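Local coordinates for protein ElaA (Pseudomonas aeruginosa, PDB 1XEB) that probably acts as an acyl-CoA-dependent N-acyltransferase of the GNAT superfamily, at residues L64-I78 with A100-Y114. Numbering follows the deposited sequence.
Sequences LRLLDPVRHEGQVVI and ALQAAERLWLDTPVY
Trp108 lays its indole against Pro69, Asp68 and Val76 in the beta-alpha-beta unit of the GNAT fold, made of strand 76-83, helix 92-108 and strand 113-118. Pro69 CD lies over the five-membered ring in a CH-pi contact, and Asp68 CB comes to 3.6 Å from Trp108 CZ2. Leu66 CB meets the indole at its edge, 4.2 Å from Trp108 CZ3. With Trp108 CG anti to its own carbonyl carbon (chi1 -54°), the ring reaches toward the sheet. Val76 sends CG1 between Trp108 CE3 and Thr111 CG2, 3.7 Å from the former. Farther up the helix, Ala103 CB faces Leu66 CD1, and Ala100 CB touches both Leu64 CD2 and Ile78 CD1; the axis of helix segment 100-108 passes 10.0 Å from that of strand segment 64-67.

The parallel strands pair: Val76 N gives a bond to Pro112 O, Tyr114 N to Val76 O, and Ile78 N to Tyr114 O. Tyr114 turns to the opposite sheet face from Val76 and Val113, and the Gln75 amide approaches its ring obliquely, Gln75 NE2 3.9 Å from Tyr114 CD2, planes 43° apart.

The second shell fixes the turn carrying Pro69. Asp68 OD1 accepts from Asp48 N while OD2 takes Arg71 N in an Asx motif, and Pro69 O receives His72 N and Gly74 N from opposite faces of its plane. Thr111 OG1 donates to Trp108 O at 2.6 Å, from above the carbonyl plane.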
# COMPACT_ATOMS: atom_id res chain seq x y z
N LEU A 64 0.75 -0.69 -4.30
CA LEU A 64 0.28 -0.19 -3.03
C LEU A 64 -1.17 0.27 -3.24
O LEU A 64 -1.56 0.71 -4.33
CB LEU A 64 1.17 0.93 -2.45
CG LEU A 64 1.10 2.40 -2.85
CD1 LEU A 64 -0.27 3.00 -2.51
CD2 LEU A 64 2.21 3.13 -2.11
N ARG A 65 -1.95 0.13 -2.18
CA ARG A 65 -3.36 0.49 -2.22
C ARG A 65 -3.68 1.72 -1.37
O ARG A 65 -3.13 1.91 -0.27
CB ARG A 65 -4.19 -0.70 -1.73
CG ARG A 65 -5.68 -0.44 -1.68
CD ARG A 65 -6.43 -1.68 -1.23
NE ARG A 65 -6.15 -2.03 0.16
CZ ARG A 65 -6.71 -3.05 0.79
NH1 ARG A 65 -7.58 -3.83 0.15
NH2 ARG A 65 -6.41 -3.30 2.07
N LEU A 66 -4.58 2.54 -1.89
CA LEU A 66 -5.04 3.74 -1.21
C LEU A 66 -6.55 3.64 -0.91
O LEU A 66 -7.36 3.53 -1.83
CB LEU A 66 -4.74 4.97 -2.09
CG LEU A 66 -3.25 5.22 -2.28
CD1 LEU A 66 -2.95 5.77 -3.66
CD2 LEU A 66 -2.76 6.15 -1.23
N LEU A 67 -6.91 3.66 0.37
CA LEU A 67 -8.33 3.61 0.76
C LEU A 67 -8.81 5.06 0.98
O LEU A 67 -8.12 5.85 1.63
CB LEU A 67 -8.49 2.79 2.04
CG LEU A 67 -8.30 1.27 1.97
CD1 LEU A 67 -7.06 0.94 1.20
CD2 LEU A 67 -8.20 0.69 3.38
N ASP A 68 -9.98 5.41 0.44
CA ASP A 68 -10.50 6.78 0.58
C ASP A 68 -10.91 7.14 2.00
O ASP A 68 -11.36 6.30 2.78
CB ASP A 68 -11.68 7.04 -0.38
CG ASP A 68 -12.95 6.31 0.01
OD1 ASP A 68 -13.25 5.30 -0.65
OD2 ASP A 68 -13.64 6.74 0.96
N PRO A 69 -10.79 8.43 2.34
CA PRO A 69 -11.11 8.99 3.65
C PRO A 69 -12.54 8.93 4.17
O PRO A 69 -12.73 8.71 5.37
CB PRO A 69 -10.55 10.41 3.56
CG PRO A 69 -10.72 10.75 2.13
CD PRO A 69 -10.28 9.49 1.44
N VAL A 70 -13.56 9.12 3.33
CA VAL A 70 -14.92 9.06 3.88
C VAL A 70 -15.21 7.66 4.43
O VAL A 70 -15.94 7.51 5.40
CB VAL A 70 -16.01 9.48 2.86
CG1 VAL A 70 -15.41 10.35 1.78
CG2 VAL A 70 -16.74 8.26 2.32
N ARG A 71 -14.63 6.63 3.80
CA ARG A 71 -14.84 5.26 4.27
C ARG A 71 -13.90 4.89 5.41
O ARG A 71 -14.01 3.80 5.99
CB ARG A 71 -14.68 4.27 3.12
CG ARG A 71 -16.01 3.72 2.63
CD ARG A 71 -16.00 3.44 1.15
NE ARG A 71 -17.27 2.84 0.72
CZ ARG A 71 -17.72 1.65 1.11
NH1 ARG A 71 -18.88 1.21 0.66
NH2 ARG A 71 -17.02 0.90 1.95
N HIS A 72 -12.99 5.80 5.76
CA HIS A 72 -12.04 5.54 6.83
C HIS A 72 -11.84 6.69 7.82
O HIS A 72 -10.76 7.25 7.97
CB HIS A 72 -10.73 5.07 6.21
CG HIS A 72 -10.88 3.81 5.42
ND1 HIS A 72 -11.08 2.59 6.03
CD2 HIS A 72 -11.04 3.60 4.09
CE1 HIS A 72 -11.36 1.68 5.10
NE2 HIS A 72 -11.34 2.27 3.92
N GLU A 73 -12.94 7.05 8.48
CA GLU A 73 -12.95 8.09 9.50
C GLU A 73 -12.04 9.31 9.28
O GLU A 73 -11.37 9.76 10.22
CB GLU A 73 -12.62 7.46 10.84
CG GLU A 73 -13.51 6.31 11.26
CD GLU A 73 -13.15 5.00 10.59
OE1 GLU A 73 -11.96 4.80 10.25
OE2 GLU A 73 -14.05 4.15 10.42
N GLY A 74 -12.01 9.84 8.06
CA GLY A 74 -11.21 11.02 7.77
C GLY A 74 -9.70 10.92 7.59
O GLY A 74 -8.99 11.90 7.83
N GLN A 75 -9.21 9.76 7.19
CA GLN A 75 -7.78 9.56 6.96
C GLN A 75 -7.63 8.75 5.66
O GLN A 75 -8.44 7.85 5.42
CB GLN A 75 -7.15 8.77 8.12
CG GLN A 75 -7.54 9.19 9.55
CD GLN A 75 -6.63 8.55 10.63
OE1 GLN A 75 -5.63 9.16 11.06
NE2 GLN A 75 -6.97 7.33 11.06
N VAL A 76 -6.66 9.08 4.82
CA VAL A 76 -6.47 8.27 3.62
C VAL A 76 -5.61 7.12 4.15
O VAL A 76 -4.64 7.37 4.85
CB VAL A 76 -5.71 9.00 2.45
CG1 VAL A 76 -6.19 10.44 2.31
CG2 VAL A 76 -4.23 8.94 2.64
N VAL A 77 -5.98 5.88 3.86
CA VAL A 77 -5.22 4.74 4.35
C VAL A 77 -4.37 4.10 3.27
O VAL A 77 -4.88 3.71 2.22
CB VAL A 77 -6.15 3.67 4.97
CG1 VAL A 77 -5.33 2.46 5.46
CG2 VAL A 77 -6.92 4.26 6.14
N ILE A 78 -3.08 4.01 3.54
CA ILE A 78 -2.11 3.41 2.63
C ILE A 78 -1.83 2.00 3.16
O ILE A 78 -1.56 1.84 4.33
CB ILE A 78 -0.80 4.24 2.61
CG1 ILE A 78 -0.94 5.41 1.67
CG2 ILE A 78 0.38 3.38 2.22
CD1 ILE A 78 0.20 6.38 1.79
N ALA A 100 2.69 7.64 -3.70
CA ALA A 100 1.49 7.45 -2.88
C ALA A 100 1.13 8.78 -2.24
O ALA A 100 -0.03 9.20 -2.27
CB ALA A 100 1.74 6.40 -1.81
N LEU A 101 2.12 9.43 -1.64
CA LEU A 101 1.89 10.71 -0.99
C LEU A 101 1.36 11.74 -1.99
O LEU A 101 0.47 12.54 -1.68
CB LEU A 101 3.18 11.21 -0.33
CG LEU A 101 3.21 11.04 1.20
CD1 LEU A 101 2.19 10.02 1.66
CD2 LEU A 101 4.60 10.65 1.64
N GLN A 102 1.89 11.69 -3.21
CA GLN A 102 1.48 12.60 -4.27
C GLN A 102 0.06 12.30 -4.72
O GLN A 102 -0.69 13.21 -5.07
CB GLN A 102 2.42 12.49 -5.46
CG GLN A 102 1.93 13.28 -6.64
CD GLN A 102 2.87 13.22 -7.81
OE1 GLN A 102 3.04 12.17 -8.45
NE2 GLN A 102 3.51 14.34 -8.10
N ALA A 103 -0.29 11.03 -4.74
CA ALA A 103 -1.63 10.60 -5.16
C ALA A 103 -2.67 11.04 -4.12
O ALA A 103 -3.74 11.56 -4.46
CB ALA A 103 -1.65 9.09 -5.34
N ALA A 104 -2.34 10.83 -2.84
CA ALA A 104 -3.21 11.20 -1.74
C ALA A 104 -3.48 12.71 -1.78
O ALA A 104 -4.61 13.17 -1.60
CB ALA A 104 -2.55 10.83 -0.40
N GLU A 105 -2.41 13.47 -2.04
CA GLU A 105 -2.46 14.91 -2.13
C GLU A 105 -3.38 15.34 -3.27
O GLU A 105 -4.24 16.21 -3.12
CB GLU A 105 -1.04 15.43 -2.36
CG GLU A 105 -0.92 16.82 -2.94
CD GLU A 105 -0.36 17.82 -1.96
OE1 GLU A 105 0.39 18.72 -2.40
OE2 GLU A 105 -0.66 17.70 -0.74
N ARG A 106 -3.20 14.70 -4.42
CA ARG A 106 -4.00 14.98 -5.61
C ARG A 106 -5.47 14.63 -5.39
O ARG A 106 -6.35 15.42 -5.69
CB ARG A 106 -3.45 14.17 -6.78
CG ARG A 106 -3.95 14.57 -8.17
CD ARG A 106 -3.41 13.61 -9.23
NE ARG A 106 -4.28 12.44 -9.41
CZ ARG A 106 -3.90 11.18 -9.26
NH1 ARG A 106 -2.64 10.88 -8.92
NH2 ARG A 106 -4.78 10.20 -9.46
N LEU A 107 -5.73 13.44 -4.85
CA LEU A 107 -7.10 12.95 -4.63
C LEU A 107 -7.83 13.51 -3.41
O LEU A 107 -8.99 13.88 -3.49
CB LEU A 107 -7.10 11.42 -4.55
CG LEU A 107 -6.64 10.63 -5.79
CD1 LEU A 107 -6.49 9.16 -5.47
CD2 LEU A 107 -7.65 10.83 -6.93
N TRP A 108 -7.14 13.58 -2.28
CA TRP A 108 -7.77 14.05 -1.06
C TRP A 108 -6.94 15.14 -0.38
O TRP A 108 -6.60 15.04 0.81
CB TRP A 108 -7.95 12.85 -0.14
CG TRP A 108 -8.70 11.72 -0.81
CD1 TRP A 108 -10.04 11.66 -1.06
CD2 TRP A 108 -8.15 10.48 -1.29
NE1 TRP A 108 -10.36 10.45 -1.64
CE2 TRP A 108 -9.22 9.71 -1.80
CE3 TRP A 108 -6.85 9.94 -1.33
CZ2 TRP A 108 -9.04 8.43 -2.34
CZ3 TRP A 108 -6.67 8.66 -1.86
CH2 TRP A 108 -7.76 7.92 -2.36
N LEU A 109 -6.62 16.17 -1.15
CA LEU A 109 -5.82 17.29 -0.68
C LEU A 109 -6.05 17.60 0.80
O LEU A 109 -7.18 17.63 1.27
CB LEU A 109 -6.11 18.54 -1.51
CG LEU A 109 -5.34 19.78 -1.06
CD1 LEU A 109 -3.84 19.55 -1.26
CD2 LEU A 109 -5.80 21.00 -1.86
N ASP A 110 -4.95 17.81 1.52
CA ASP A 110 -4.99 18.14 2.94
C ASP A 110 -5.63 17.11 3.85
O ASP A 110 -6.04 17.45 4.97
CB ASP A 110 -5.66 19.49 3.15
CG ASP A 110 -4.83 20.65 2.64
OD1 ASP A 110 -5.34 21.79 2.63
OD2 ASP A 110 -3.66 20.42 2.24
N THR A 111 -5.74 15.87 3.40
CA THR A 111 -6.30 14.82 4.24
C THR A 111 -5.11 14.04 4.78
O THR A 111 -4.27 13.57 4.00
CB THR A 111 -7.19 13.86 3.45
OG1 THR A 111 -8.21 14.61 2.78
CG2 THR A 111 -7.82 12.83 4.37
N PRO A 112 -5.00 13.90 6.11
CA PRO A 112 -3.87 13.16 6.66
C PRO A 112 -3.85 11.71 6.20
O PRO A 112 -4.90 11.12 5.96
CB PRO A 112 -4.06 13.31 8.17
CG PRO A 112 -5.50 13.53 8.32
CD PRO A 112 -5.83 14.45 7.19
N VAL A 113 -2.65 11.15 6.08
CA VAL A 113 -2.45 9.78 5.63
C VAL A 113 -2.12 8.83 6.78
O VAL A 113 -1.30 9.14 7.66
CB VAL A 113 -1.31 9.72 4.57
CG1 VAL A 113 -1.14 8.29 4.08
CG2 VAL A 113 -1.65 10.63 3.39
N TYR A 114 -2.75 7.65 6.77
CA TYR A 114 -2.52 6.67 7.82
C TYR A 114 -2.07 5.32 7.28
O TYR A 114 -2.52 4.87 6.23
CB TYR A 114 -3.79 6.51 8.69
CG TYR A 114 -3.69 5.44 9.75
CD1 TYR A 114 -3.86 4.09 9.43
CD2 TYR A 114 -3.37 5.77 11.06
CE1 TYR A 114 -3.70 3.09 10.40
CE2 TYR A 114 -3.21 4.79 12.03
CZ TYR A 114 -3.37 3.45 11.70
OH TYR A 114 -3.17 2.46 12.66